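PDB 3KHS: purine nucleoside phosphorylase from Grouper iridovirus, which probably catalyses the phosphorolysis of purine nucleosides such as inosine and guanosine to the free base and ribose 1-phosphate, a step of purine salvage. Local coordinates for residues Arg21-Leu32 with Phe100-Thr111; Gly36-Tyr47 with Gly63-Asn71. One frame throughout, in Å; residues are numbered along the deposited sequence.

Contact 1: Arg21-Leu32 with Phe100-Thr111; sequences RPVLGIVCGSGL and FKALGVKIVVLT. With PO4 (phosphate ion), chain G.
Val-27 and Leu-110 pack side by side on parallel strands, 24-28 and 107-111, in the central mixed sheet of the PNP/MTAP phosphorylase fold. Val-27 CG2 is 3.4 Å from Leu-110 CD1. This buried middle is the tight part. Gly-25 N donates to Ile-107 O and Gly-25 O accepts from Val-109 N, both at 2.7 Å and nearly straight. With no side chain on Gly-25, the Phe-100 ring comes close to the backbone, CE2 3.7 Å from Gly-25 CA. On the face of Leu-24, Ile-26 and Val-109, Leu-24 CD1 meets Ile-107 CG2, and helix 257-279 covers both.

The solvent side is at Arg-21, whose poorly ordered guanidinium lies with one face over Leu-103 O; Pro-22 beside it is buried against Leu-103. Arg-21 NH2 is hydrogen-bonded to Asn-15 OD1 and makes a weaker, bent bond to Ala-102 O.

At the other end Ser-30 binds a phosphate ion, N to O1 at 2.8 Å and OG to O4 at 2.7 Å. Thr-111 OG1, turned between its backbone N and carbonyl carbon (chi1 63°), accepts from Gly-29 N. Thr-111 OG1 donates to Val-27 O at 3.0 Å, on an in-plane lone pair, and Thr-111 N binds the same oxygen.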
loop_
_atom_site.group_PDB
_atom_site.type_symbol
_atom_site.label_atom_id
_atom_site.label_comp_id
_atom_site.label_asym_id
_atom_site.label_seq_id
_atom_site.Cartn_x
_atom_site.Cartn_y
_atom_site.Cartn_z
ATOM N N ARG B 21 11.373 33.885 -15.819
ATOM C CA ARG B 21 10.867 32.766 -15.063
ATOM C C ARG B 21 10.383 31.732 -16.069
ATOM O O ARG B 21 9.793 32.079 -17.087
ATOM C CB ARG B 21 9.718 33.204 -14.155
ATOM C CG ARG B 21 10.090 34.296 -13.153
ATOM C CD ARG B 21 9.016 34.426 -12.092
ATOM N NE ARG B 21 9.328 33.640 -10.896
ATOM C CZ ARG B 21 8.433 33.267 -9.976
ATOM N NH1 ARG B 21 7.150 33.599 -10.106
ATOM N NH2 ARG B 21 8.821 32.574 -8.908
ATOM N N PRO B 22 10.664 30.449 -15.813
ATOM C CA PRO B 22 10.239 29.377 -16.709
ATOM C C PRO B 22 8.719 29.263 -16.709
ATOM O O PRO B 22 8.082 29.456 -15.680
ATOM C CB PRO B 22 10.916 28.157 -16.108
ATOM C CG PRO B 22 10.921 28.485 -14.642
ATOM C CD PRO B 22 11.415 29.898 -14.674
ATOM N N VAL B 23 8.136 28.978 -17.869
ATOM C CA VAL B 23 6.685 28.839 -17.965
ATOM C C VAL B 23 6.329 27.370 -18.270
ATOM O O VAL B 23 5.199 26.904 -18.019
ATOM C CB VAL B 23 6.099 29.766 -19.066
ATOM C CG1 VAL B 23 6.768 29.491 -20.407
ATOM C CG2 VAL B 23 4.591 29.550 -19.180
ATOM N N LEU B 24 7.302 26.650 -18.824
ATOM C CA LEU B 24 7.120 25.242 -19.126
ATOM C C LEU B 24 8.178 24.405 -18.412
ATOM O O LEU B 24 9.363 24.760 -18.384
ATOM C CB LEU B 24 7.216 24.961 -20.626
ATOM C CG LEU B 24 7.150 23.448 -20.901
ATOM C CD1 LEU B 24 5.909 23.118 -21.680
ATOM C CD2 LEU B 24 8.379 23.010 -21.632
ATOM N N GLY B 25 7.750 23.286 -17.847
ATOM C CA GLY B 25 8.687 22.416 -17.153
ATOM C C GLY B 25 8.852 21.052 -17.810
ATOM O O GLY B 25 7.936 20.525 -18.436
ATOM N N ILE B 26 10.029 20.466 -17.666
ATOM C CA ILE B 26 10.297 19.156 -18.248
ATOM C C ILE B 26 10.975 18.270 -17.203
ATOM O O ILE B 26 11.867 18.726 -16.496
ATOM C CB ILE B 26 11.272 19.228 -19.467
ATOM C CG1 ILE B 26 10.812 20.284 -20.469
ATOM C CG2 ILE B 26 11.378 17.841 -20.144
ATOM C CD1 ILE B 26 11.849 20.589 -21.530
ATOM N N VAL B 27 10.547 17.009 -17.119
ATOM C CA VAL B 27 11.138 16.039 -16.194
ATOM C C VAL B 27 11.671 14.929 -17.091
ATOM O O VAL B 27 10.890 14.286 -17.796
ATOM C CB VAL B 27 10.078 15.398 -15.256
ATOM C CG1 VAL B 27 10.768 14.516 -14.196
ATOM C CG2 VAL B 27 9.256 16.454 -14.587
ATOM N N CYS B 28 12.984 14.705 -17.087
ATOM C CA CYS B 28 13.568 13.643 -17.899
ATOM C C CYS B 28 13.620 12.312 -17.153
ATOM O O CYS B 28 14.207 12.206 -16.064
ATOM C CB CYS B 28 14.992 13.996 -18.317
ATOM S SG CYS B 28 15.089 15.524 -19.214
ATOM N N GLY B 29 13.027 11.290 -17.755
ATOM C CA GLY B 29 13.035 9.982 -17.138
ATOM C C GLY B 29 14.347 9.259 -17.333
ATOM O O GLY B 29 15.352 9.878 -17.702
ATOM N N SER B 30 14.340 7.946 -17.105
ATOM C CA SER B 30 15.565 7.164 -17.252
ATOM C C SER B 30 16.139 7.120 -18.669
ATOM O O SER B 30 15.454 6.715 -19.607
ATOM C CB SER B 30 15.345 5.739 -16.751
ATOM O OG SER B 30 15.093 5.760 -15.369
ATOM N N GLY B 31 17.403 7.533 -18.794
ATOM C CA GLY B 31 18.083 7.553 -20.078
ATOM C C GLY B 31 17.594 8.632 -21.037
ATOM O O GLY B 31 18.004 8.674 -22.198
ATOM N N LEU B 32 16.727 9.515 -20.558
ATOM C CA LEU B 32 16.188 10.564 -21.410
ATOM C C LEU B 32 16.786 11.945 -21.097
ATOM O O LEU B 32 16.191 12.977 -21.397
ATOM C CB LEU B 32 14.666 10.575 -21.252
ATOM C CG LEU B 32 14.040 9.218 -21.578
ATOM C CD1 LEU B 32 12.539 9.234 -21.267
ATOM C CD2 LEU B 32 14.294 8.901 -23.066
ATOM N N PHE B 100 8.420 23.645 -9.130
ATOM C CA PHE B 100 8.013 24.051 -10.471
ATOM C C PHE B 100 6.865 25.043 -10.366
ATOM O O PHE B 100 6.896 26.086 -10.990
ATOM C CB PHE B 100 7.530 22.849 -11.289
ATOM C CG PHE B 100 8.613 22.176 -12.103
ATOM C CD1 PHE B 100 9.939 22.261 -11.729
ATOM C CD2 PHE B 100 8.285 21.409 -13.198
ATOM C CE1 PHE B 100 10.905 21.598 -12.420
ATOM C CE2 PHE B 100 9.258 20.726 -13.914
ATOM C CZ PHE B 100 10.562 20.817 -13.527
ATOM N N LYS B 101 5.850 24.716 -9.576
ATOM C CA LYS B 101 4.708 25.601 -9.421
ATOM C C LYS B 101 5.131 26.968 -8.879
ATOM O O LYS B 101 4.748 28.007 -9.417
ATOM C CB LYS B 101 3.678 25.001 -8.468
ATOM C CG LYS B 101 2.443 25.874 -8.240
ATOM C CD LYS B 101 1.847 25.612 -6.875
ATOM C CE LYS B 101 0.362 25.963 -6.808
ATOM N NZ LYS B 101 0.070 27.246 -7.473
ATOM N N ALA B 102 5.920 26.946 -7.810
ATOM C CA ALA B 102 6.410 28.158 -7.174
ATOM C C ALA B 102 7.212 29.018 -8.139
ATOM O O ALA B 102 7.335 30.209 -7.936
ATOM C CB ALA B 102 7.279 27.790 -5.962
ATOM N N LEU B 103 7.775 28.394 -9.170
ATOM C CA LEU B 103 8.568 29.097 -10.178
ATOM C C LEU B 103 7.670 29.746 -11.218
ATOM O O LEU B 103 8.139 30.532 -12.034
ATOM C CB LEU B 103 9.485 28.133 -10.928
ATOM C CG LEU B 103 10.765 27.622 -10.302
ATOM C CD1 LEU B 103 11.382 26.605 -11.237
ATOM C CD2 LEU B 103 11.717 28.762 -10.077
ATOM N N GLY B 104 6.388 29.391 -11.201
ATOM C CA GLY B 104 5.458 29.941 -12.171
ATOM C C GLY B 104 5.216 29.047 -13.380
ATOM O O GLY B 104 4.615 29.494 -14.365
ATOM N N VAL B 105 5.669 27.791 -13.321
ATOM C CA VAL B 105 5.447 26.891 -14.445
ATOM C C VAL B 105 3.960 26.631 -14.626
ATOM O O VAL B 105 3.221 26.473 -13.670
ATOM C CB VAL B 105 6.168 25.545 -14.293
ATOM C CG1 VAL B 105 5.817 24.657 -15.478
ATOM C CG2 VAL B 105 7.671 25.756 -14.261
ATOM N N LYS B 106 3.522 26.601 -15.876
ATOM C CA LYS B 106 2.111 26.370 -16.165
ATOM C C LYS B 106 1.858 25.017 -16.806
ATOM O O LYS B 106 0.798 24.443 -16.632
ATOM C CB LYS B 106 1.566 27.515 -17.036
ATOM C CG LYS B 106 1.351 28.779 -16.227
ATOM C CD LYS B 106 1.086 29.967 -17.132
ATOM C CE LYS B 106 0.850 31.263 -16.346
ATOM N NZ LYS B 106 0.468 32.407 -17.254
ATOM N N ILE B 107 2.852 24.510 -17.521
ATOM C CA ILE B 107 2.728 23.218 -18.175
ATOM C C ILE B 107 3.942 22.357 -17.855
ATOM O O ILE B 107 5.075 22.847 -17.854
ATOM C CB ILE B 107 2.622 23.382 -19.699
ATOM C CG1 ILE B 107 1.351 24.167 -20.045
ATOM C CG2 ILE B 107 2.636 22.015 -20.368
ATOM C CD1 ILE B 107 1.284 24.607 -21.513
ATOM N N VAL B 108 3.705 21.085 -17.554
ATOM C CA VAL B 108 4.812 20.187 -17.256
ATOM C C VAL B 108 4.793 18.978 -18.209
ATOM O O VAL B 108 3.763 18.325 -18.386
ATOM C CB VAL B 108 4.755 19.699 -15.796
ATOM C CG1 VAL B 108 5.846 18.642 -15.539
ATOM C CG2 VAL B 108 4.923 20.883 -14.839
ATOM N N VAL B 109 5.931 18.704 -18.843
ATOM C CA VAL B 109 6.051 17.574 -19.770
ATOM C C VAL B 109 6.963 16.540 -19.082
ATOM O O VAL B 109 8.160 16.794 -18.874
ATOM C CB VAL B 109 6.719 17.989 -21.108
ATOM C CG1 VAL B 109 6.810 16.771 -22.045
ATOM C CG2 VAL B 109 5.931 19.123 -21.800
ATOM N N LEU B 110 6.392 15.385 -18.739
ATOM C CA LEU B 110 7.120 14.309 -18.063
ATOM C C LEU B 110 7.427 13.151 -19.011
ATOM O O LEU B 110 6.636 12.826 -19.886
ATOM C CB LEU B 110 6.285 13.717 -16.919
ATOM C CG LEU B 110 5.481 14.400 -15.791
ATOM C CD1 LEU B 110 6.361 14.740 -14.638
ATOM C CD2 LEU B 110 4.739 15.600 -16.319
ATOM N N THR B 111 8.573 12.525 -18.822
ATOM C CA THR B 111 8.959 11.372 -19.614
ATOM C C THR B 111 9.440 10.298 -18.637
ATOM O O THR B 111 9.832 10.614 -17.500
ATOM C CB THR B 111 10.113 11.695 -20.569
ATOM O OG1 THR B 111 11.274 12.060 -19.811
ATOM C CG2 THR B 111 9.719 12.809 -21.525
HETATM P P PO4 G . 11.766 6.489 -14.730
HETATM O O1 PO4 G . 11.947 6.894 -16.150
HETATM O O2 PO4 G . 12.120 7.633 -13.831
HETATM O O3 PO4 G . 10.343 6.112 -14.485
HETATM O O4 PO4 G . 12.647 5.327 -14.439
#

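Contact 2: Gly36-Tyr47 with Gly63-Asn71; sequences GDSLETSITVAY and GSLIFGSVN
Glu-40 N donates to Ser-69 O at 2.8 Å, and the N-H points almost straight at the oxygen (171°). Ser-69 N returns a bond to a lone pair of Glu-40 O. A water joins the two side chains, donating to Glu-40 OE1 and lying 3.0 Å from Ser-69 OG. This end of the contact is at the protein surface.

Beyond Glu-40 the chain turns a corner at Thr-41, and the pairing slips by one residue. The result is a beta bulge facing Gly-68. Leu-39 packs close to that glycine: its CD2 is 3.4 Å from Gly-68 N and also touches Ile-66 O and Ile-66 CG2. Its other methyl, CD1, meets Val-70 CG2.

Past the bulge, strands 42-46 and 64-70 run antiparallel, with 42-46 as an edge strand, within this chain, of the mixed sheet of this phosphorylase fold. Ile-43 with Phe-67 and Val-45 with Leu-65 are hydrogen-bonded pairs. Thr-44 and Ile-66, a non-hydrogen-bonded pair, lie side by side on the other face. The Phe-67 ring turns an edge to Ile-43 O, and Val-45 CG2 stands 4.2 Å from Phe-67 CE1. Helix 3-15 packs against the face of Val-45, Leu-65 and Phe-67.

Tyr-47 closes the ladder, with its N donating to Gly-63 O. Its CG lies anti to the carbonyl carbon (chi1 -74°), which brings the ring over the Gly-63 to Ser-64 peptide, Ser-64 N being 3.6 Å above the ring centre. Leu-65 CB lies at the ring edge, in plane, 3.9 Å from Tyr-47 CE1. Tyr-47 OH bonds to Gly-80 O.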
loop_
_atom_site.group_PDB
_atom_site.type_symbol
_atom_site.label_atom_id
_atom_site.label_comp_id
_atom_site.label_asym_id
_atom_site.label_seq_id
_atom_site.Cartn_x
_atom_site.Cartn_y
_atom_site.Cartn_z
ATOM N N GLY B 36 17.599 17.587 -22.254
ATOM C CA GLY B 36 18.038 18.844 -21.678
ATOM C C GLY B 36 18.974 19.687 -22.518
ATOM O O GLY B 36 18.963 20.913 -22.414
ATOM N N ASP B 37 19.791 19.040 -23.341
ATOM C CA ASP B 37 20.724 19.751 -24.197
ATOM C C ASP B 37 19.947 20.638 -25.158
ATOM O O ASP B 37 20.510 21.528 -25.783
ATOM C CB ASP B 37 21.563 18.771 -25.014
ATOM C CG ASP B 37 22.236 17.714 -24.158
ATOM O OD1 ASP B 37 22.558 18.005 -22.971
ATOM O OD2 ASP B 37 22.452 16.596 -24.694
ATOM N N SER B 38 18.651 20.391 -25.273
ATOM C CA SER B 38 17.816 21.173 -26.162
ATOM C C SER B 38 17.552 22.597 -25.686
ATOM O O SER B 38 17.045 23.423 -26.445
ATOM C CB SER B 38 16.485 20.465 -26.366
ATOM O OG SER B 38 16.690 19.279 -27.101
ATOM N N LEU B 39 17.871 22.893 -24.433
ATOM C CA LEU B 39 17.647 24.245 -23.932
ATOM C C LEU B 39 18.767 25.184 -24.333
ATOM O O LEU B 39 19.943 24.878 -24.153
ATOM C CB LEU B 39 17.488 24.257 -22.409
ATOM C CG LEU B 39 16.088 23.872 -21.924
ATOM C CD1 LEU B 39 15.809 22.417 -22.248
ATOM C CD2 LEU B 39 15.981 24.122 -20.442
ATOM N N GLU B 40 18.382 26.334 -24.870
ATOM C CA GLU B 40 19.328 27.343 -25.328
ATOM C C GLU B 40 19.590 28.418 -24.288
ATOM O O GLU B 40 18.707 28.741 -23.497
ATOM C CB GLU B 40 18.791 27.998 -26.599
ATOM C CG GLU B 40 18.860 27.117 -27.838
ATOM C CD GLU B 40 18.111 27.709 -29.018
ATOM O OE1 GLU B 40 16.865 27.593 -29.068
ATOM O OE2 GLU B 40 18.772 28.304 -29.894
ATOM N N THR B 41 20.801 28.975 -24.306
ATOM C CA THR B 41 21.190 30.033 -23.368
ATOM C C THR B 41 20.867 29.523 -21.973
ATOM O O THR B 41 20.205 30.193 -21.173
ATOM C CB THR B 41 20.376 31.315 -23.639
ATOM O OG1 THR B 41 20.182 31.458 -25.054
ATOM C CG2 THR B 41 21.109 32.553 -23.080
ATOM N N SER B 42 21.367 28.333 -21.686
ATOM C CA SER B 42 21.066 27.680 -20.434
ATOM C C SER B 42 21.968 27.881 -19.237
ATOM O O SER B 42 23.190 27.967 -19.345
ATOM C CB SER B 42 20.910 26.182 -20.697
ATOM O OG SER B 42 22.062 25.672 -21.340
ATOM N N ILE B 43 21.316 27.951 -18.086
ATOM C CA ILE B 43 21.981 28.067 -16.809
ATOM C C ILE B 43 21.748 26.690 -16.189
ATOM O O ILE B 43 20.651 26.131 -16.289
ATOM C CB ILE B 43 21.326 29.151 -15.943
ATOM C CG1 ILE B 43 21.483 30.505 -16.631
ATOM C CG2 ILE B 43 21.960 29.180 -14.562
ATOM C CD1 ILE B 43 22.925 30.828 -16.981
ATOM N N THR B 44 22.775 26.129 -15.567
ATOM C CA THR B 44 22.635 24.819 -14.961
ATOM C C THR B 44 22.908 24.842 -13.468
ATOM O O THR B 44 23.907 25.410 -13.023
ATOM C CB THR B 44 23.572 23.811 -15.638
ATOM O OG1 THR B 44 23.201 23.689 -17.018
ATOM C CG2 THR B 44 23.489 22.444 -14.944
ATOM N N VAL B 45 22.016 24.220 -12.699
ATOM C CA VAL B 45 22.169 24.166 -11.259
ATOM C C VAL B 45 22.065 22.726 -10.777
ATOM O O VAL B 45 21.008 22.111 -10.886
ATOM C CB VAL B 45 21.099 25.027 -10.572
ATOM C CG1 VAL B 45 21.430 25.192 -9.114
ATOM C CG2 VAL B 45 21.001 26.388 -11.260
ATOM N N ALA B 46 23.163 22.191 -10.247
ATOM C CA ALA B 46 23.186 20.822 -9.742
ATOM C C ALA B 46 22.165 20.692 -8.630
ATOM O O ALA B 46 21.974 21.647 -7.849
ATOM C CB ALA B 46 24.542 20.509 -9.206
ATOM N N TYR B 47 21.509 19.532 -8.546
ATOM C CA TYR B 47 20.520 19.319 -7.482
ATOM C C TYR B 47 21.176 19.494 -6.098
ATOM O O TYR B 47 20.576 20.015 -5.158
ATOM C CB TYR B 47 19.904 17.911 -7.559
ATOM C CG TYR B 47 18.907 17.706 -8.674
ATOM C CD1 TYR B 47 18.414 18.788 -9.407
ATOM C CD2 TYR B 47 18.471 16.420 -9.017
ATOM C CE1 TYR B 47 17.525 18.605 -10.455
ATOM C CE2 TYR B 47 17.578 16.218 -10.064
ATOM C CZ TYR B 47 17.106 17.323 -10.787
ATOM O OH TYR B 47 16.220 17.155 -11.840
ATOM N N GLY B 63 22.142 14.580 -10.469
ATOM C CA GLY B 63 21.078 15.347 -11.089
ATOM C C GLY B 63 21.238 16.858 -11.209
ATOM O O GLY B 63 21.854 17.520 -10.392
ATOM N N SER B 64 20.651 17.422 -12.249
ATOM C CA SER B 64 20.736 18.858 -12.435
ATOM C C SER B 64 19.475 19.455 -13.010
ATOM O O SER B 64 18.715 18.800 -13.724
ATOM C CB SER B 64 21.921 19.221 -13.327
ATOM O OG SER B 64 21.994 18.374 -14.462
ATOM N N LEU B 65 19.265 20.721 -12.683
ATOM C CA LEU B 65 18.108 21.479 -13.129
ATOM C C LEU B 65 18.644 22.448 -14.186
ATOM O O LEU B 65 19.609 23.165 -13.943
ATOM C CB LEU B 65 17.534 22.232 -11.935
ATOM C CG LEU B 65 16.076 22.662 -11.887
ATOM C CD1 LEU B 65 15.194 21.475 -12.201
ATOM C CD2 LEU B 65 15.746 23.229 -10.492
ATOM N N ILE B 66 18.026 22.463 -15.360
ATOM C CA ILE B 66 18.478 23.317 -16.452
ATOM C C ILE B 66 17.454 24.371 -16.828
ATOM O O ILE B 66 16.282 24.054 -17.037
ATOM C CB ILE B 66 18.805 22.464 -17.710
ATOM C CG1 ILE B 66 19.825 21.385 -17.357
ATOM C CG2 ILE B 66 19.382 23.328 -18.814
ATOM C CD1 ILE B 66 20.352 20.642 -18.565
ATOM N N PHE B 67 17.888 25.628 -16.894
ATOM C CA PHE B 67 16.977 26.712 -17.280
ATOM C C PHE B 67 17.405 27.240 -18.623
ATOM O O PHE B 67 18.585 27.553 -18.820
ATOM C CB PHE B 67 16.995 27.866 -16.292
ATOM C CG PHE B 67 16.585 27.485 -14.924
ATOM C CD1 PHE B 67 17.486 26.872 -14.068
ATOM C CD2 PHE B 67 15.284 27.708 -14.492
ATOM C CE1 PHE B 67 17.097 26.485 -12.806
ATOM C CE2 PHE B 67 14.882 27.319 -13.217
ATOM C CZ PHE B 67 15.786 26.707 -12.375
ATOM N N GLY B 68 16.451 27.350 -19.544
ATOM C CA GLY B 68 16.775 27.829 -20.867
ATOM C C GLY B 68 15.547 27.829 -21.746
ATOM O O GLY B 68 14.449 27.493 -21.307
ATOM N N SER B 69 15.729 28.193 -23.004
ATOM C CA SER B 69 14.605 28.259 -23.919
ATOM C C SER B 69 14.643 27.203 -25.003
ATOM O O SER B 69 15.699 26.687 -25.374
ATOM C CB SER B 69 14.554 29.616 -24.606
ATOM O OG SER B 69 15.505 29.642 -25.659
ATOM N N VAL B 70 13.458 26.898 -25.505
ATOM C CA VAL B 70 13.283 25.944 -26.590
ATOM C C VAL B 70 12.153 26.521 -27.417
ATOM O O VAL B 70 11.095 26.856 -26.882
ATOM C CB VAL B 70 12.842 24.544 -26.097
ATOM C CG1 VAL B 70 12.617 23.631 -27.298
ATOM C CG2 VAL B 70 13.899 23.937 -25.166
ATOM N N ASN B 71 12.382 26.652 -28.717
ATOM C CA ASN B 71 11.377 27.204 -29.620
ATOM C C ASN B 71 10.712 28.478 -29.070
ATOM O O ASN B 71 9.507 28.682 -29.215
ATOM C CB ASN B 71 10.329 26.131 -29.960
ATOM C CG ASN B 71 10.934 24.928 -30.705
ATOM O OD1 ASN B 71 11.814 25.086 -31.549
ATOM N ND2 ASN B 71 10.449 23.730 -30.399
HETATM O O HOH W 1 14.193 29.113 -28.279
#

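In the fold
Contacts 1 and 2 belong to the same mixed sheet, and their centres are about 11 Å apart. Strand 73-79 joins them: it pairs in parallel with 24-28 of contact 1 and antiparallel with 64-70 of contact 2. Side chains also touch: Leu-103 CD1 is 4.1 Å from Phe-67 CE2, and Phe-100 CE1 is 4.3 Å from Leu-65 CD1. Contact 1 is the more central, its centre about 8 Å from the centre of the chain against about 16 Å for contact 2. It also reaches the phosphate site, which Arg-81, His-83, Ala-113 and Ser-217 complete. The ion probably comes from the crystallisation liquor, but its position is consistent with the phosphate site of this family.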